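Local atomic coordinates of hypothetical protein TTHA0227 (Thermus thermophilus, PDB entry 2EJQ), a protein that is of unknown function but belongs to a zincin-like metallopeptidase family and binds metal ions, so it may act as a metal-dependent peptidase. Residues Arg23-Lys35 against Gly65-Glu77. The protein carries 1 engineered substitution. Residues are numbered along the deposited sequence; the frame is centred on the assembly and turned at random.
Sequences RGLQGVHVFPEAK and GRHIALYYGSFLE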
# COMPACT_ATOMS: atom_id res chain seq x y z
N ARG A 23 12.76 1.26 6.34
CA ARG A 23 14.02 1.58 5.66
C ARG A 23 13.91 1.25 4.17
O ARG A 23 13.49 0.16 3.78
CB ARG A 23 15.22 0.81 6.25
CG ARG A 23 15.00 -0.72 6.15
CD ARG A 23 16.35 -1.49 6.30
NE ARG A 23 16.47 -2.57 7.30
CZ ARG A 23 15.73 -3.63 7.21
NH1 ARG A 23 14.93 -3.69 6.21
NH2 ARG A 23 15.80 -4.64 8.06
N GLY A 24 14.26 2.22 3.34
CA GLY A 24 14.21 1.99 1.91
C GLY A 24 12.87 2.31 1.30
O GLY A 24 12.72 2.31 0.08
N LEU A 25 11.89 2.59 2.17
CA LEU A 25 10.54 2.93 1.73
C LEU A 25 10.27 4.43 1.91
O LEU A 25 10.45 4.99 3.00
CB LEU A 25 9.51 2.12 2.53
CG LEU A 25 8.02 2.39 2.28
CD1 LEU A 25 7.60 1.82 0.94
CD2 LEU A 25 7.19 1.77 3.39
N GLN A 26 9.86 5.07 0.82
CA GLN A 26 9.56 6.50 0.84
C GLN A 26 8.28 6.78 1.63
O GLN A 26 8.20 7.75 2.38
CB GLN A 26 9.41 7.02 -0.60
CG GLN A 26 10.73 7.03 -1.37
CD GLN A 26 11.85 7.68 -0.57
OE1 GLN A 26 11.73 8.81 -0.11
NE2 GLN A 26 12.95 6.96 -0.41
N GLY A 27 7.26 5.94 1.46
CA GLY A 27 6.03 6.16 2.20
C GLY A 27 4.79 5.54 1.59
O GLY A 27 4.85 4.83 0.58
N VAL A 28 3.66 5.85 2.22
CA VAL A 28 2.36 5.36 1.82
C VAL A 28 1.59 6.41 1.01
O VAL A 28 1.47 7.57 1.42
CB VAL A 28 1.54 4.99 3.08
CG1 VAL A 28 0.18 4.40 2.69
CG2 VAL A 28 2.34 4.02 3.95
N HIS A 29 1.07 6.00 -0.14
CA HIS A 29 0.27 6.88 -1.00
C HIS A 29 -1.21 6.47 -0.89
O HIS A 29 -1.54 5.29 -0.95
CB HIS A 29 0.69 6.75 -2.47
CG HIS A 29 1.99 7.42 -2.79
ND1 HIS A 29 2.30 8.70 -2.39
CD2 HIS A 29 3.05 6.99 -3.52
CE1 HIS A 29 3.49 9.03 -2.86
NE2 HIS A 29 3.97 8.01 -3.54
N VAL A 30 -2.10 7.43 -0.72
CA VAL A 30 -3.52 7.10 -0.63
C VAL A 30 -4.26 7.71 -1.81
O VAL A 30 -4.17 8.91 -2.05
CB VAL A 30 -4.16 7.61 0.68
CG1 VAL A 30 -5.64 7.28 0.69
CG2 VAL A 30 -3.48 6.96 1.86
N PHE A 31 -4.99 6.88 -2.54
CA PHE A 31 -5.74 7.35 -3.70
C PHE A 31 -7.23 7.16 -3.46
O PHE A 31 -7.65 6.21 -2.80
CB PHE A 31 -5.31 6.59 -4.95
CG PHE A 31 -3.84 6.68 -5.23
CD1 PHE A 31 -2.96 5.78 -4.65
CD2 PHE A 31 -3.33 7.71 -6.02
CE1 PHE A 31 -1.59 5.90 -4.85
CE2 PHE A 31 -1.95 7.84 -6.23
CZ PHE A 31 -1.08 6.93 -5.64
N PRO A 32 -8.05 8.09 -3.99
CA PRO A 32 -9.51 8.04 -3.84
C PRO A 32 -10.16 6.95 -4.69
O PRO A 32 -11.23 6.44 -4.37
CB PRO A 32 -9.96 9.42 -4.30
CG PRO A 32 -8.70 10.28 -4.26
CD PRO A 32 -7.65 9.31 -4.71
N GLU A 33 -9.51 6.61 -5.80
CA GLU A 33 -10.07 5.63 -6.71
C GLU A 33 -10.04 4.19 -6.21
O GLU A 33 -9.29 3.84 -5.29
CB GLU A 33 -9.39 5.70 -8.08
CG GLU A 33 -9.42 7.07 -8.75
CD GLU A 33 -8.40 8.03 -8.16
OE1 GLU A 33 -7.34 7.57 -7.68
OE2 GLU A 33 -8.64 9.26 -8.20
N ALA A 34 -10.86 3.36 -6.85
CA ALA A 34 -10.94 1.93 -6.54
C ALA A 34 -10.09 1.22 -7.57
O ALA A 34 -9.80 1.77 -8.63
CB ALA A 34 -12.38 1.46 -6.64
N LYS A 35 -9.69 -0.01 -7.27
CA LYS A 35 -8.90 -0.75 -8.24
C LYS A 35 -9.31 -2.20 -8.25
O LYS A 35 -9.03 -2.96 -7.32
CB LYS A 35 -7.40 -0.64 -7.93
CG LYS A 35 -6.53 -1.38 -8.94
CD LYS A 35 -5.06 -0.99 -8.83
CE LYS A 35 -4.22 -1.71 -9.90
NZ LYS A 35 -2.78 -1.31 -9.89
N GLY A 65 11.62 5.63 -6.09
CA GLY A 65 11.33 5.29 -4.71
C GLY A 65 10.43 4.08 -4.60
O GLY A 65 9.94 3.55 -5.60
N ARG A 66 10.23 3.62 -3.37
CA ARG A 66 9.38 2.47 -3.10
C ARG A 66 8.20 2.97 -2.30
O ARG A 66 8.35 3.71 -1.32
CB ARG A 66 10.17 1.41 -2.35
CG ARG A 66 11.21 0.76 -3.24
CD ARG A 66 12.29 0.07 -2.44
NE ARG A 66 13.24 -0.60 -3.31
CZ ARG A 66 13.04 -1.79 -3.88
NH1 ARG A 66 11.92 -2.45 -3.68
NH2 ARG A 66 13.98 -2.30 -4.67
N HIS A 67 7.00 2.56 -2.71
CA HIS A 67 5.78 3.01 -2.07
C HIS A 67 4.75 1.93 -1.84
O HIS A 67 4.72 0.91 -2.52
CB HIS A 67 5.11 4.09 -2.94
CG HIS A 67 6.06 5.11 -3.47
ND1 HIS A 67 6.47 6.20 -2.73
CD2 HIS A 67 6.74 5.18 -4.64
CE1 HIS A 67 7.36 6.89 -3.42
NE2 HIS A 67 7.54 6.30 -4.58
N ILE A 68 3.89 2.20 -0.86
CA ILE A 68 2.75 1.34 -0.57
C ILE A 68 1.58 2.22 -1.04
O ILE A 68 1.51 3.40 -0.68
CB ILE A 68 2.60 1.06 0.94
CG1 ILE A 68 3.78 0.20 1.41
CG2 ILE A 68 1.24 0.37 1.20
CD1 ILE A 68 3.78 -0.09 2.91
N ALA A 69 0.69 1.69 -1.86
CA ALA A 69 -0.46 2.47 -2.30
C ALA A 69 -1.72 1.88 -1.69
O ALA A 69 -1.85 0.66 -1.58
CB ALA A 69 -0.56 2.44 -3.82
N LEU A 70 -2.64 2.75 -1.27
CA LEU A 70 -3.92 2.32 -0.72
C LEU A 70 -5.01 2.90 -1.62
O LEU A 70 -4.91 4.05 -2.07
CB LEU A 70 -4.08 2.81 0.73
CG LEU A 70 -3.28 2.10 1.83
CD1 LEU A 70 -3.63 2.68 3.19
CD2 LEU A 70 -3.58 0.62 1.82
N TYR A 71 -6.04 2.11 -1.89
CA TYR A 71 -7.13 2.56 -2.75
C TYR A 71 -8.40 2.71 -1.93
O TYR A 71 -9.07 1.73 -1.61
CB TYR A 71 -7.33 1.55 -3.88
CG TYR A 71 -6.07 1.35 -4.70
CD1 TYR A 71 -5.60 2.38 -5.51
CD2 TYR A 71 -5.33 0.17 -4.61
CE1 TYR A 71 -4.42 2.24 -6.22
CE2 TYR A 71 -4.14 0.03 -5.32
CZ TYR A 71 -3.69 1.07 -6.12
OH TYR A 71 -2.51 0.95 -6.80
N TYR A 72 -8.73 3.95 -1.58
CA TYR A 72 -9.93 4.22 -0.79
C TYR A 72 -11.19 3.68 -1.45
O TYR A 72 -12.06 3.14 -0.78
CB TYR A 72 -10.06 5.72 -0.54
CG TYR A 72 -11.31 6.11 0.22
CD1 TYR A 72 -11.52 5.65 1.52
CD2 TYR A 72 -12.28 6.93 -0.35
CE1 TYR A 72 -12.66 6.00 2.23
CE2 TYR A 72 -13.43 7.30 0.35
CZ TYR A 72 -13.61 6.83 1.65
OH TYR A 72 -14.71 7.20 2.38
N GLY A 73 -11.28 3.82 -2.77
CA GLY A 73 -12.46 3.33 -3.48
C GLY A 73 -12.66 1.83 -3.34
O GLY A 73 -13.80 1.35 -3.30
N SER A 74 -11.56 1.07 -3.29
CA SER A 74 -11.67 -0.37 -3.15
C SER A 74 -12.23 -0.72 -1.78
O SER A 74 -13.00 -1.66 -1.65
CB SER A 74 -10.30 -1.03 -3.33
OG SER A 74 -9.87 -0.93 -4.66
N PHE A 75 -11.83 0.03 -0.75
CA PHE A 75 -12.32 -0.18 0.61
C PHE A 75 -13.84 0.05 0.67
O PHE A 75 -14.57 -0.71 1.31
CB PHE A 75 -11.64 0.78 1.61
CG PHE A 75 -10.24 0.35 2.03
CD1 PHE A 75 -9.15 0.56 1.20
CD2 PHE A 75 -10.03 -0.25 3.28
CE1 PHE A 75 -7.87 0.19 1.59
CE2 PHE A 75 -8.74 -0.63 3.69
CZ PHE A 75 -7.66 -0.41 2.84
N LEU A 76 -14.30 1.11 0.01
CA LEU A 76 -15.72 1.44 -0.02
C LEU A 76 -16.51 0.32 -0.68
O LEU A 76 -17.53 -0.11 -0.15
CB LEU A 76 -15.95 2.76 -0.77
CG LEU A 76 -15.64 4.01 0.04
CD1 LEU A 76 -15.81 5.25 -0.82
CD2 LEU A 76 -16.56 4.07 1.23
N GLU A 77 -16.02 -0.15 -1.82
CA GLU A 77 -16.70 -1.22 -2.55
C GLU A 77 -16.91 -2.45 -1.67
O GLU A 77 -17.99 -3.03 -1.64
CB GLU A 77 -15.91 -1.61 -3.80
CG GLU A 77 -15.89 -0.56 -4.92
CD GLU A 77 -17.26 -0.33 -5.56
OE1 GLU A 77 -18.15 -1.18 -5.39
OE2 GLU A 77 -17.44 0.71 -6.24
O HOH W 1 12.54 4.16 -1.86
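Leu25 and Ile68 meet at about a right angle, CD2 of Leu25 lying 3.9 Å from CD1 of Ile68, and Val28, Val30 and Leu70 continue this apolar face of two neighbouring parallel strands. Helices 3-16 and 85-105 pack on that face, Ile68 touching Glu96 of an HExxH sequence that probably marks the zincin active-site helix. The backbone ladder alternates between strands: His29 N gives a nearly straight bond to Ile68 O (2.7 Å), and Leu70 N returns a hydrogen bond, more bent, to His29 O.

On the other face, His29 NE2 sits over one face of the His67 imidazole, toward its rim, with the ring planes 33° apart. Further along, the edge of the Phe31 ring meets Ala69, CE1 to CB 3.8 Å. Lys35 CB lies over the centre of the Tyr71 ring, 4.0 Å from its centroid; with CG anti to the backbone N (chi1 -179°), the extended chain carries CD on to Tyr71 CZ and NZ to Glu48, which also binds Tyr71 OH. Shortening Tyr71 to an alanine would probably leave the Lys35 chain without the ring it lies over and Glu48 without one of its hydrogen-bond partners.

Where strand 67-71 turns into its helix, Tyr72 N bonds Phe31 O and Lys35 N donates to Ser74 OG (2.8 Å). At the opposite end a water links Gly24 O to Arg66 N. Thus hydrophobic burial secures one face, whereas aromatic, aliphatic and charged groups share the other.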